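Local coordinates for protein pentafunctional AROM polypeptide (Schizosaccharomyces pombe, PDB 5SWV) that probably dehydrates 3-dehydroquinate and then reduces the resulting 3-dehydroshikimate, two successive steps of the shikimate pathway carried out by neighbouring domains of one AROM chain, at residues A[28-33]-A[361-366]; A[63-68]-A[105-110]; A[272-277]-A[281-286]; A[328-333]-A[384-389]; A[378-383]-A[409-414]. All coordinates share one frame; numbering follows the deposited sequence.

Contact 1 (A[28-33]-A[361-366])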
# COMPACT_ATOMS: atom_id res chain seq x y z
N THR A 28 -4.02 5.15 -14.66
CA THR A 28 -2.82 4.35 -14.37
C THR A 28 -2.26 4.48 -12.94
O THR A 28 -1.17 3.99 -12.65
CB THR A 28 -1.70 4.79 -15.32
OG1 THR A 28 -1.40 6.19 -15.08
CG2 THR A 28 -2.12 4.57 -16.77
N LEU A 29 -3.01 5.13 -12.04
CA LEU A 29 -2.55 5.43 -10.67
C LEU A 29 -2.07 4.22 -9.89
O LEU A 29 -1.15 4.32 -9.08
CB LEU A 29 -3.66 6.10 -9.87
CG LEU A 29 -3.28 6.59 -8.46
CD1 LEU A 29 -2.43 7.84 -8.55
CD2 LEU A 29 -4.50 6.85 -7.59
N ARG A 30 -2.70 3.08 -10.13
CA ARG A 30 -2.32 1.85 -9.44
C ARG A 30 -0.96 1.32 -9.91
O ARG A 30 -0.27 0.69 -9.13
CB ARG A 30 -3.40 0.80 -9.60
CG ARG A 30 -4.65 1.23 -8.87
CD ARG A 30 -5.80 0.30 -9.13
NE ARG A 30 -7.05 0.85 -8.61
CZ ARG A 30 -8.20 0.18 -8.52
NH1 ARG A 30 -8.30 -1.10 -8.89
NH2 ARG A 30 -9.28 0.80 -8.03
N ASP A 31 -0.60 1.59 -11.16
CA ASP A 31 0.72 1.23 -11.70
C ASP A 31 1.83 2.22 -11.28
O ASP A 31 2.95 1.79 -10.95
CB ASP A 31 0.66 1.10 -13.23
CG ASP A 31 -0.31 -0.03 -13.72
OD1 ASP A 31 -0.54 -1.04 -13.00
OD2 ASP A 31 -0.83 0.10 -14.86
N VAL A 32 1.53 3.52 -11.29
CA VAL A 32 2.56 4.53 -11.01
C VAL A 32 2.93 4.66 -9.54
O VAL A 32 3.93 5.28 -9.23
CB VAL A 32 2.20 5.94 -11.53
CG1 VAL A 32 1.80 5.87 -12.99
CG2 VAL A 32 1.09 6.58 -10.71
N THR A 33 2.11 4.13 -8.64
CA THR A 33 2.39 4.21 -7.20
C THR A 33 3.11 2.98 -6.63
O THR A 33 3.55 3.01 -5.48
CB THR A 33 1.11 4.45 -6.37
OG1 THR A 33 0.17 3.41 -6.61
CG2 THR A 33 0.50 5.78 -6.75
N PHE A 361 -12.09 -6.15 -2.72
CA PHE A 361 -13.15 -5.17 -2.49
C PHE A 361 -12.59 -3.75 -2.47
O PHE A 361 -13.13 -2.86 -3.14
CB PHE A 361 -13.91 -5.46 -1.19
CG PHE A 361 -14.95 -6.55 -1.33
CD1 PHE A 361 -16.16 -6.30 -1.96
CD2 PHE A 361 -14.72 -7.82 -0.82
CE1 PHE A 361 -17.10 -7.30 -2.10
CE2 PHE A 361 -15.67 -8.82 -0.95
CZ PHE A 361 -16.86 -8.56 -1.60
N ALA A 362 -11.52 -3.54 -1.73
CA ALA A 362 -10.90 -2.21 -1.64
C ALA A 362 -10.67 -1.59 -3.03
O ALA A 362 -10.98 -0.41 -3.22
CB ALA A 362 -9.59 -2.27 -0.87
N ASN A 363 -10.19 -2.39 -3.98
CA ASN A 363 -9.94 -1.94 -5.35
C ASN A 363 -11.16 -1.93 -6.27
O ASN A 363 -11.25 -1.09 -7.16
CB ASN A 363 -8.81 -2.75 -6.01
CG ASN A 363 -7.43 -2.33 -5.52
OD1 ASN A 363 -6.75 -1.51 -6.15
ND2 ASN A 363 -7.03 -2.85 -4.35
N ALA A 364 -12.08 -2.87 -6.06
CA ALA A 364 -13.25 -2.99 -6.93
C ALA A 364 -14.33 -1.94 -6.70
O ALA A 364 -15.19 -1.78 -7.55
CB ALA A 364 -13.87 -4.38 -6.81
N LEU A 365 -14.28 -1.21 -5.57
CA LEU A 365 -15.39 -0.35 -5.14
C LEU A 365 -15.49 1.07 -5.73
O LEU A 365 -16.57 1.65 -5.69
CB LEU A 365 -15.43 -0.25 -3.61
CG LEU A 365 -16.00 -1.46 -2.85
CD1 LEU A 365 -15.71 -1.29 -1.37
CD2 LEU A 365 -17.49 -1.68 -3.09
N ASP A 366 -14.39 1.62 -6.27
CA ASP A 366 -14.33 3.01 -6.76
C ASP A 366 -14.61 3.99 -5.60
O ASP A 366 -13.95 3.88 -4.57
CB ASP A 366 -15.25 3.24 -7.99
CG ASP A 366 -14.84 2.39 -9.18
OD1 ASP A 366 -13.65 2.43 -9.54
OD2 ASP A 366 -15.72 1.70 -9.77

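Contact 2 (A[63-68]-A[105-110])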
# COMPACT_ATOMS: atom_id res chain seq x y z
N GLU A 63 -10.32 20.32 -4.50
CA GLU A 63 -11.03 19.31 -5.32
C GLU A 63 -10.06 18.26 -5.81
O GLU A 63 -10.35 17.07 -5.77
CB GLU A 63 -11.76 19.95 -6.50
CG GLU A 63 -13.18 20.42 -6.18
CD GLU A 63 -13.57 21.77 -6.80
OE1 GLU A 63 -14.51 22.43 -6.25
OE2 GLU A 63 -12.95 22.18 -7.82
N GLN A 64 -8.88 18.72 -6.24
CA GLN A 64 -7.83 17.84 -6.71
C GLN A 64 -7.33 16.88 -5.63
O GLN A 64 -7.26 15.68 -5.86
CB GLN A 64 -6.66 18.66 -7.25
CG GLN A 64 -7.00 19.46 -8.48
CD GLN A 64 -6.95 18.62 -9.72
OE1 GLN A 64 -5.87 18.35 -10.24
NE2 GLN A 64 -8.10 18.19 -10.21
N ILE A 65 -7.01 17.42 -4.46
CA ILE A 65 -6.50 16.60 -3.36
C ILE A 65 -7.51 15.54 -2.92
O ILE A 65 -7.12 14.40 -2.65
CB ILE A 65 -6.08 17.45 -2.13
CG1 ILE A 65 -4.91 18.39 -2.48
CG2 ILE A 65 -5.69 16.57 -0.93
CD1 ILE A 65 -3.72 17.73 -3.13
N SER A 66 -8.78 15.91 -2.82
CA SER A 66 -9.80 14.94 -2.42
C SER A 66 -10.04 13.91 -3.53
O SER A 66 -10.18 12.73 -3.24
CB SER A 66 -11.11 15.60 -1.93
OG SER A 66 -11.49 16.67 -2.76
N LEU A 67 -10.04 14.35 -4.79
CA LEU A 67 -10.17 13.44 -5.93
C LEU A 67 -9.13 12.32 -5.88
O LEU A 67 -9.42 11.17 -6.20
CB LEU A 67 -10.08 14.21 -7.26
CG LEU A 67 -10.31 13.46 -8.58
CD1 LEU A 67 -11.69 12.83 -8.64
CD2 LEU A 67 -10.11 14.39 -9.76
N LEU A 68 -7.92 12.67 -5.44
CA LEU A 68 -6.84 11.69 -5.30
C LEU A 68 -7.07 10.77 -4.10
O LEU A 68 -6.94 9.54 -4.21
CB LEU A 68 -5.50 12.43 -5.17
CG LEU A 68 -4.26 11.60 -4.81
CD1 LEU A 68 -3.95 10.64 -5.94
CD2 LEU A 68 -3.09 12.51 -4.50
N MET A 105 -3.55 21.63 5.51
CA MET A 105 -3.53 21.12 6.87
C MET A 105 -4.96 21.00 7.38
O MET A 105 -5.30 20.03 8.07
CB MET A 105 -2.63 22.00 7.77
CG MET A 105 -1.17 21.96 7.31
SD MET A 105 0.09 23.03 8.05
CE MET A 105 -0.83 24.47 8.53
N ARG A 106 -5.82 21.94 7.00
CA ARG A 106 -7.23 21.86 7.36
C ARG A 106 -7.91 20.60 6.81
O ARG A 106 -8.73 20.03 7.51
CB ARG A 106 -8.02 23.11 6.95
CG ARG A 106 -8.18 24.12 8.07
CD ARG A 106 -8.99 25.34 7.64
NE ARG A 106 -8.19 26.22 6.77
CZ ARG A 106 -8.54 26.66 5.55
NH1 ARG A 106 -9.72 26.35 4.99
NH2 ARG A 106 -7.70 27.45 4.87
N TYR A 107 -7.58 20.14 5.59
CA TYR A 107 -8.17 18.87 5.11
C TYR A 107 -7.27 17.64 5.30
O TYR A 107 -7.42 16.65 4.59
CB TYR A 107 -8.80 18.97 3.69
CG TYR A 107 -7.98 19.59 2.57
CD1 TYR A 107 -6.83 18.96 2.07
CD2 TYR A 107 -8.38 20.79 1.98
CE1 TYR A 107 -6.08 19.53 1.03
CE2 TYR A 107 -7.63 21.36 0.94
CZ TYR A 107 -6.48 20.73 0.47
OH TYR A 107 -5.76 21.30 -0.53
N GLY A 108 -6.37 17.68 6.28
CA GLY A 108 -5.65 16.49 6.75
C GLY A 108 -4.62 15.85 5.83
O GLY A 108 -4.54 14.62 5.76
N CYS A 109 -3.84 16.66 5.12
CA CYS A 109 -2.65 16.17 4.43
C CYS A 109 -1.70 15.66 5.50
O CYS A 109 -1.58 16.27 6.57
CB CYS A 109 -1.97 17.25 3.59
SG CYS A 109 -2.82 17.59 2.02
N ASP A 110 -1.03 14.55 5.21
CA ASP A 110 -0.13 13.90 6.17
C ASP A 110 1.13 14.72 6.39
O ASP A 110 1.56 14.88 7.53
CB ASP A 110 0.23 12.50 5.71
CG ASP A 110 -0.99 11.64 5.49
OD1 ASP A 110 -1.68 11.84 4.46
OD2 ASP A 110 -1.25 10.78 6.36

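Contact 3 (A[272-277]-A[281-286])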
# COMPACT_ATOMS: atom_id res chain seq x y z
N THR A 272 7.57 -12.55 -11.39
CA THR A 272 7.11 -11.38 -12.11
C THR A 272 7.25 -10.13 -11.26
O THR A 272 7.73 -9.13 -11.74
CB THR A 272 5.66 -11.53 -12.59
OG1 THR A 272 5.56 -12.71 -13.38
CG2 THR A 272 5.22 -10.36 -13.42
N ALA A 273 6.86 -10.19 -9.99
CA ALA A 273 6.98 -9.01 -9.13
C ALA A 273 8.43 -8.49 -9.01
O ALA A 273 8.66 -7.28 -9.06
CB ALA A 273 6.40 -9.29 -7.76
N TYR A 274 9.40 -9.41 -8.87
CA TYR A 274 10.82 -9.02 -8.77
C TYR A 274 11.28 -8.28 -10.02
O TYR A 274 11.97 -7.26 -9.95
CB TYR A 274 11.73 -10.24 -8.57
CG TYR A 274 11.36 -11.18 -7.44
CD1 TYR A 274 10.94 -10.69 -6.21
CD2 TYR A 274 11.44 -12.56 -7.60
CE1 TYR A 274 10.58 -11.54 -5.19
CE2 TYR A 274 11.09 -13.41 -6.58
CZ TYR A 274 10.66 -12.90 -5.37
OH TYR A 274 10.33 -13.75 -4.34
N GLU A 275 10.86 -8.82 -11.16
CA GLU A 275 11.23 -8.31 -12.47
C GLU A 275 10.69 -6.91 -12.69
O GLU A 275 11.40 -6.06 -13.18
CB GLU A 275 10.68 -9.24 -13.53
CG GLU A 275 11.30 -9.08 -14.89
CD GLU A 275 10.41 -9.59 -16.02
OE1 GLU A 275 9.44 -10.37 -15.76
OE2 GLU A 275 10.68 -9.20 -17.19
N LEU A 276 9.44 -6.67 -12.31
CA LEU A 276 8.82 -5.34 -12.40
C LEU A 276 9.36 -4.32 -11.39
O LEU A 276 9.20 -3.13 -11.60
CB LEU A 276 7.31 -5.44 -12.24
CG LEU A 276 6.58 -6.22 -13.36
CD1 LEU A 276 5.21 -6.71 -12.89
CD2 LEU A 276 6.45 -5.39 -14.63
N LEU A 277 9.98 -4.76 -10.31
CA LEU A 277 10.51 -3.86 -9.29
C LEU A 277 12.03 -3.79 -9.20
O LEU A 277 12.57 -3.07 -8.34
CB LEU A 277 9.92 -4.25 -7.94
CG LEU A 277 8.54 -3.61 -7.80
CD1 LEU A 277 7.51 -4.63 -7.42
CD2 LEU A 277 8.61 -2.47 -6.80
N HIS A 281 15.64 -11.37 -6.57
CA HIS A 281 15.29 -12.50 -5.71
C HIS A 281 14.89 -13.71 -6.56
O HIS A 281 14.72 -13.59 -7.78
CB HIS A 281 14.18 -12.11 -4.73
CG HIS A 281 14.48 -10.90 -3.87
ND1 HIS A 281 15.68 -10.71 -3.22
CD2 HIS A 281 13.71 -9.83 -3.54
CE1 HIS A 281 15.65 -9.58 -2.54
NE2 HIS A 281 14.46 -9.03 -2.71
N THR A 282 14.77 -14.87 -5.93
CA THR A 282 14.16 -16.04 -6.56
C THR A 282 13.03 -16.57 -5.68
O THR A 282 13.06 -16.36 -4.47
CB THR A 282 15.18 -17.16 -6.77
OG1 THR A 282 15.84 -17.46 -5.54
CG2 THR A 282 16.20 -16.75 -7.81
N TYR A 283 12.05 -17.25 -6.28
CA TYR A 283 10.96 -17.93 -5.55
C TYR A 283 10.77 -19.34 -6.10
O TYR A 283 10.61 -19.52 -7.30
CB TYR A 283 9.66 -17.13 -5.68
CG TYR A 283 8.46 -17.53 -4.79
CD1 TYR A 283 7.74 -18.71 -5.00
CD2 TYR A 283 7.99 -16.67 -3.80
CE1 TYR A 283 6.64 -19.03 -4.23
CE2 TYR A 283 6.88 -16.98 -3.02
CZ TYR A 283 6.21 -18.16 -3.23
OH TYR A 283 5.12 -18.44 -2.46
N GLU A 284 10.76 -20.33 -5.20
CA GLU A 284 10.73 -21.75 -5.58
C GLU A 284 9.72 -22.56 -4.78
O GLU A 284 9.70 -22.50 -3.55
CB GLU A 284 12.10 -22.40 -5.35
CG GLU A 284 13.19 -21.93 -6.28
CD GLU A 284 14.58 -22.01 -5.67
OE1 GLU A 284 15.43 -22.69 -6.27
OE2 GLU A 284 14.83 -21.37 -4.60
N ALA A 285 8.94 -23.38 -5.46
CA ALA A 285 8.26 -24.49 -4.80
C ALA A 285 9.29 -25.40 -4.10
O ALA A 285 10.33 -25.71 -4.66
CB ALA A 285 7.45 -25.28 -5.81
N PHE A 286 9.01 -25.76 -2.85
CA PHE A 286 9.85 -26.68 -2.08
C PHE A 286 8.93 -27.67 -1.36
O PHE A 286 8.65 -27.55 -0.16
CB PHE A 286 10.76 -25.93 -1.11
CG PHE A 286 11.84 -26.79 -0.52
CD1 PHE A 286 13.02 -27.03 -1.23
CD2 PHE A 286 11.68 -27.36 0.73
CE1 PHE A 286 14.02 -27.83 -0.70
CE2 PHE A 286 12.68 -28.16 1.27
CZ PHE A 286 13.85 -28.40 0.56

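Contact 4 (A[328-333]-A[384-389])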
# COMPACT_ATOMS: atom_id res chain seq x y z
N ARG A 328 -2.75 -15.26 14.61
CA ARG A 328 -3.18 -15.78 15.89
C ARG A 328 -4.68 -15.97 15.91
O ARG A 328 -5.17 -17.02 16.31
CB ARG A 328 -2.79 -14.87 17.03
CG ARG A 328 -2.97 -15.54 18.40
CD ARG A 328 -2.83 -14.54 19.54
NE ARG A 328 -1.84 -13.52 19.20
CZ ARG A 328 -0.51 -13.72 19.17
NH1 ARG A 328 0.03 -14.90 19.52
NH2 ARG A 328 0.28 -12.71 18.81
N PHE A 329 -5.41 -14.97 15.47
CA PHE A 329 -6.84 -15.03 15.55
C PHE A 329 -7.38 -16.20 14.73
O PHE A 329 -8.19 -16.94 15.23
CB PHE A 329 -7.45 -13.72 15.11
CG PHE A 329 -8.93 -13.70 15.20
CD1 PHE A 329 -9.55 -13.69 16.43
CD2 PHE A 329 -9.70 -13.72 14.04
CE1 PHE A 329 -10.94 -13.67 16.51
CE2 PHE A 329 -11.08 -13.70 14.10
CZ PHE A 329 -11.70 -13.69 15.34
N PHE A 330 -6.92 -16.36 13.48
CA PHE A 330 -7.37 -17.47 12.63
C PHE A 330 -6.60 -18.77 12.86
O PHE A 330 -6.94 -19.79 12.25
CB PHE A 330 -7.26 -17.10 11.16
CG PHE A 330 -8.11 -15.94 10.73
CD1 PHE A 330 -9.47 -15.96 10.91
CD2 PHE A 330 -7.53 -14.83 10.10
CE1 PHE A 330 -10.26 -14.89 10.50
CE2 PHE A 330 -8.31 -13.76 9.67
CZ PHE A 330 -9.68 -13.79 9.87
N GLY A 331 -5.54 -18.73 13.68
CA GLY A 331 -4.79 -19.93 14.04
C GLY A 331 -4.15 -20.60 12.84
O GLY A 331 -4.23 -21.82 12.69
N ALA A 332 -3.54 -19.80 11.97
CA ALA A 332 -2.97 -20.31 10.74
C ALA A 332 -1.96 -19.33 10.17
O ALA A 332 -2.15 -18.11 10.22
CB ALA A 332 -4.08 -20.58 9.73
N VAL A 333 -0.88 -19.89 9.62
CA VAL A 333 0.16 -19.11 8.97
C VAL A 333 0.23 -19.48 7.49
O VAL A 333 0.31 -20.65 7.17
CB VAL A 333 1.51 -19.37 9.66
CG1 VAL A 333 2.69 -18.88 8.84
CG2 VAL A 333 1.52 -18.69 11.02
N SER A 384 -14.86 -18.53 4.97
CA SER A 384 -15.99 -17.70 5.38
C SER A 384 -15.66 -16.82 6.57
O SER A 384 -16.21 -15.73 6.72
CB SER A 384 -17.23 -18.54 5.72
OG SER A 384 -17.12 -19.10 7.02
N ARG A 385 -14.76 -17.30 7.43
CA ARG A 385 -14.38 -16.53 8.61
C ARG A 385 -13.55 -15.32 8.23
O ARG A 385 -13.77 -14.24 8.77
CB ARG A 385 -13.60 -17.39 9.59
CG ARG A 385 -14.37 -18.65 9.94
CD ARG A 385 -13.86 -19.30 11.20
NE ARG A 385 -12.41 -19.53 11.14
CZ ARG A 385 -11.73 -20.17 12.09
NH1 ARG A 385 -12.37 -20.68 13.17
NH2 ARG A 385 -10.40 -20.31 11.95
N ALA A 386 -12.61 -15.51 7.31
CA ALA A 386 -11.83 -14.41 6.75
C ALA A 386 -12.73 -13.41 6.05
O ALA A 386 -12.54 -12.19 6.17
CB ALA A 386 -10.79 -14.94 5.79
N ALA A 387 -13.72 -13.93 5.33
CA ALA A 387 -14.70 -13.09 4.64
C ALA A 387 -15.51 -12.21 5.60
O ALA A 387 -15.69 -11.01 5.34
CB ALA A 387 -15.62 -13.96 3.80
N ILE A 388 -15.97 -12.78 6.70
CA ILE A 388 -16.66 -12.02 7.74
C ILE A 388 -15.74 -10.94 8.31
O ILE A 388 -16.11 -9.77 8.30
CB ILE A 388 -17.22 -12.94 8.82
CG1 ILE A 388 -18.40 -13.69 8.24
CG2 ILE A 388 -17.68 -12.15 10.05
CD1 ILE A 388 -18.87 -14.83 9.11
N TYR A 389 -14.55 -11.32 8.78
CA TYR A 389 -13.55 -10.33 9.22
C TYR A 389 -13.34 -9.22 8.17
O TYR A 389 -13.41 -8.03 8.50
CB TYR A 389 -12.22 -11.00 9.58
CG TYR A 389 -11.10 -10.04 9.91
CD1 TYR A 389 -11.17 -9.21 11.01
CD2 TYR A 389 -9.95 -9.98 9.11
CE1 TYR A 389 -10.13 -8.34 11.33
CE2 TYR A 389 -8.90 -9.10 9.41
CZ TYR A 389 -8.99 -8.28 10.52
OH TYR A 389 -7.95 -7.41 10.81

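Contact 5 (A[378-383]-A[409-414])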
# COMPACT_ATOMS: atom_id res chain seq x y z
N ILE A 378 -21.51 -16.49 2.14
CA ILE A 378 -22.10 -17.81 1.92
C ILE A 378 -21.04 -18.86 2.16
O ILE A 378 -19.98 -18.82 1.54
CB ILE A 378 -22.59 -17.95 0.48
CG1 ILE A 378 -23.57 -16.83 0.14
CG2 ILE A 378 -23.26 -19.31 0.30
CD1 ILE A 378 -23.82 -16.64 -1.34
N GLY A 379 -21.33 -19.81 3.05
CA GLY A 379 -20.37 -20.83 3.48
C GLY A 379 -19.96 -20.70 4.94
O GLY A 379 -20.21 -19.67 5.60
N ALA A 380 -19.32 -21.76 5.44
CA ALA A 380 -18.98 -21.88 6.84
C ALA A 380 -17.61 -22.51 7.13
O ALA A 380 -17.33 -22.91 8.27
CB ALA A 380 -20.06 -22.69 7.53
N GLY A 381 -16.74 -22.55 6.12
CA GLY A 381 -15.39 -23.06 6.32
C GLY A 381 -14.46 -21.98 6.81
O GLY A 381 -14.89 -20.90 7.26
N GLY A 382 -13.17 -22.27 6.72
CA GLY A 382 -12.14 -21.29 7.06
C GLY A 382 -12.23 -20.00 6.30
O GLY A 382 -12.03 -18.94 6.86
N THR A 383 -12.55 -20.08 5.02
CA THR A 383 -12.57 -18.91 4.17
C THR A 383 -13.71 -17.97 4.57
O THR A 383 -13.55 -16.76 4.54
CB THR A 383 -12.63 -19.27 2.67
OG1 THR A 383 -11.52 -20.08 2.32
CG2 THR A 383 -12.56 -18.03 1.80
N SER A 409 -23.57 -22.14 10.49
CA SER A 409 -23.50 -20.69 10.66
C SER A 409 -23.17 -20.30 12.10
O SER A 409 -22.40 -19.37 12.33
CB SER A 409 -24.82 -20.02 10.27
OG SER A 409 -25.18 -20.33 8.95
N TYR A 410 -23.74 -21.03 13.05
CA TYR A 410 -23.45 -20.80 14.47
C TYR A 410 -22.00 -21.05 14.84
O TYR A 410 -21.43 -20.30 15.61
CB TYR A 410 -24.39 -21.63 15.38
CG TYR A 410 -25.72 -20.95 15.64
CD1 TYR A 410 -25.76 -19.69 16.24
CD2 TYR A 410 -26.94 -21.56 15.29
CE1 TYR A 410 -26.96 -19.04 16.46
CE2 TYR A 410 -28.15 -20.92 15.52
CZ TYR A 410 -28.14 -19.66 16.11
OH TYR A 410 -29.30 -18.97 16.36
N ARG A 411 -21.39 -22.09 14.29
CA ARG A 411 -19.99 -22.36 14.57
C ARG A 411 -19.08 -21.16 14.17
O ARG A 411 -18.15 -20.76 14.90
CB ARG A 411 -19.56 -23.62 13.81
CG ARG A 411 -18.18 -24.13 14.21
CD ARG A 411 -17.37 -24.57 13.01
NE ARG A 411 -18.05 -25.71 12.39
CZ ARG A 411 -18.52 -25.76 11.14
NH1 ARG A 411 -18.38 -24.75 10.27
NH2 ARG A 411 -19.12 -26.88 10.74
N VAL A 412 -19.39 -20.59 13.01
CA VAL A 412 -18.69 -19.44 12.50
C VAL A 412 -18.99 -18.21 13.33
O VAL A 412 -18.08 -17.48 13.69
CB VAL A 412 -19.10 -19.15 11.05
CG1 VAL A 412 -18.49 -17.84 10.57
CG2 VAL A 412 -18.69 -20.32 10.15
N GLN A 413 -20.27 -17.96 13.60
CA GLN A 413 -20.69 -16.79 14.37
C GLN A 413 -19.97 -16.73 15.72
O GLN A 413 -19.50 -15.68 16.13
CB GLN A 413 -22.22 -16.78 14.57
CG GLN A 413 -22.77 -15.60 15.40
CD GLN A 413 -24.28 -15.63 15.55
OE1 GLN A 413 -24.83 -16.55 16.16
NE2 GLN A 413 -24.96 -14.63 14.99
N ASP A 414 -19.87 -17.89 16.38
CA ASP A 414 -19.35 -17.99 17.74
C ASP A 414 -17.84 -17.73 17.86
O ASP A 414 -17.34 -17.59 18.97
CB ASP A 414 -19.70 -19.35 18.38
CG ASP A 414 -21.23 -19.55 18.57
OD1 ASP A 414 -22.02 -18.57 18.50
OD2 ASP A 414 -21.65 -20.70 18.79

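Contact 1 (A[28-33]-A[361-366])
Arg30 and Asn363 mark the closest approach of the short helix 29-32 and the C-terminal turn of helix 353-364, whose CA atoms at these residues are still 9.4 Å apart, so a single long side chain spans the gap. The contact joins two enzymes of one chain: helix 29-32 belongs to the type I dehydroquinase barrel, whereas helix 353-364 lies against the parallel sheet of the shikimate dehydrogenase part, with Phe361 packed on Val473 and Leu475. Arg30 leaves its helix with CG beside the backbone N (chi1 -67°) and then runs extended from CG to NE, which carries the guanidinium to the other helix. There NH2 donates to Asn363 O at 2.9 Å, reaching a lone pair in the carbonyl plane, while the bond from NH1 to the same oxygen is weak. Asn363 O lies in the last turn of its helix, where the helix dipole would be expected to favour the positive charge. The Asn363 amide stands nearly upright on the guanidinium, their planes 82° apart, and its ND2 is bonded to Asp359 O, one turn back. Asn363 OD1 sits over one guanidinium face, offset toward the rim, 3.2 Å from Arg30 NH1 but badly angled for a hydrogen bond.

Contact 2 (A[63-68]-A[105-110])
Ile65, on a helix of the type I dehydroquinase TIM barrel, packs against Tyr107 and Cys109 in the turn that closes the next barrel helix, 94-106. That turn is a Schellman motif: Gly108, with positive phi, is its C-prime residue, Cys109 N pairs with Ala104 O, and Gly108 N donates to Met105 O. Tyr107, the first residue to leave helical angles, points toward helix 58-69, and the chain then runs on through Gly108 and Cys109 toward strand 111-115.

Ile65 meets the tyrosine with both of its branches. CG2, anti to the backbone N, comes within 3.6 Å of Tyr107 CE1, approaching the ring obliquely. CG1 reaches further along the side chain, lying 3.6 Å from Tyr107 OH, so the isoleucine spans the ring corner from CE1 to the hydroxyl oxygen. The two side chains cross at about a right angle. Tyr107 CG is held between its own backbone N and carbonyl carbon (chi1 50°), a choice that swings the ring across to the neighbouring helix. CG2 of Ile65 also has the looser company of Cys109 SG, at 4.2 Å. The contact is van der Waals packing, with no polar bond between the segments.

Beneath it lies strand 76-79, where Phe78 touches Ile65, Tyr107 and Cys109 alike, while Val61 and Ala62 of helix 58-69 add to the wall beside the Tyr107 ring. Next to this apolar patch, Asp110 forms a salt bridge with Arg69, linking the start of strand 111-115 to the end of helix 58-69.

Contact 3 (A[272-277]-A[281-286])
Tyr274 and His281 make the tight part of this contact, where helix 266-277 turns back into edge strand 282-285 of the shikimate dehydrogenase substrate-binding domain, closing a beta-alpha-beta unit. His281 CB stands almost squarely over the tyrosine ring, 3.6 Å from its centroid and only 9° off the normal, a CH-pi contact. From there the imidazole drops edge-on toward the same face, the planes 86° apart, in an offset edge-to-face pair with CD2 3.9 Å from Tyr274 CE1. The nearest approach is to the backbone, Tyr274 CD2 lying 3.4 Å from His281 O. Placing CG beside the backbone N (chi1 -52°) carries the tyrosine ring across to the strand. Beyond the histidine the packing thins. Tyr274 OH lies 3.7 Å from Tyr283 CB, near the plane of the Tyr283 ring, whose own hydroxyl goes off to Asn307. Thr282 points away from the helix and is exposed, touching Tyr274 mainly through its backbone. On the inner side Phe254 of strand 253-257 touches both Tyr274 and Tyr283 and adds an edge-to-face partner for His281. With no hydrogen bond between the segments, helix and strand are held here by ring packing against the His281 side chain and backbone, while the strand's polar backbone pairs with its neighbour 253-257.

Contact 4 (A[328-333]-A[384-389])
Phe330 provides the centre of this contact, projecting from the end of helix 325-330 onto helix 382-393. The aromatic part is an offset edge-to-face pair: the edge of Phe330 is directed at the face of Tyr389, centroids 5.8 Å apart and planes at 76°, with the two side chains crossing at about a right angle. Tyr389 turns CG anti to its backbone N (chi1 174°), which turns its ring toward the Phe330 edge. Trp354 gives Tyr389 a further edge-to-face neighbour, and the hydroxyl has a weak hydrogen bond to Glu326.

The apolar part gathers at Phe330 CZ. That atom lies 3.8 Å from Tyr389 CB, which sits near the plane of the phenylalanine ring, and 3.8 Å from Ala386 CA, so the ring end rests where a small residue bares the helix backbone.

The polar part is slight. Arg385, bent at chi3, brings NH2 to 3.5 Å from Phe330 O, with the oxygen near the guanidinium plane; this is an approach and not a hydrogen bond.

Helix 325-330 ends right after Phe330 in a Schellman motif, with Gly331 at positive phi as the C-prime residue, Ala332 N paired with Ala327 O and Gly331 N bonded weakly to Arg328 O. The contact spans the two domains of which shikimate dehydrogenases are built, joining the substrate-binding part to the helix that follows the glycine-rich turn of the Rossmann-like domain.

Contact 5 (A[378-383]-A[409-414])
Ala380 meets Arg411 and Val412 of helix 406-413, but the backbones come closest slightly earlier, at Ser409, whose CA is 6.0 Å from Ala380 CA. Ser409 itself turns its side chain away from the loop, and its OG bonds to Asn403. Arg411 starts with CG anti to the backbone N (chi1 -170°) and then bends at chi2 and chi3, bringing the edge of the guanidinium to the loop. Its NH1 lies 2.9 Å from Ala380 O, close to the guanidinium plane, yet the angle is too poor for a hydrogen bond; NH2 is bonded instead to Asn408. The loop it approaches is the Gly-Ala-Gly-Gly turn between strand 374-378 and helix 382-393, the glycine-rich turn of a Rossmann-like fold, which in shikimate dehydrogenases typically borders the dinucleotide. Val412 follows, using one methyl: CG2, beside the backbone N, is 3.8 Å from Ala380 CB and 3.5 Å from Ala380 O, so it touches the alanine on both its methyl and its carbonyl. Leu401 of strand 398-403 also packs on Val412. Gln413 takes its side chain to Ile422 and Ile424 of the edge strand 422-426, while its N bonds to Ser409 O.

Contact 2 is the buried one, apolar packing inside the dehydroquinase barrel; contact 1 lies on the surface and relies on a charged side chain and a helix-end carbonyl to bridge barrel and dehydrogenase. They touch through Leu29 and Leu68. Contacts 3, 4 and 5 are partly buried and belong to the dehydrogenase: contact 3 is aromatic and packs helix 266-277 on the edge strand of the substrate-binding sheet, contact 4 sets an aromatic ring between its two domains, and contact 5 is a loop-to-helix packing of one alanine against Val412 and Arg411. Contacts 4 and 5 share helix 382-393, with centres about 10 Å apart, and Ile388 packs on Val412. Contacts 2 and 5 are farthest apart, about 40 Å between centres.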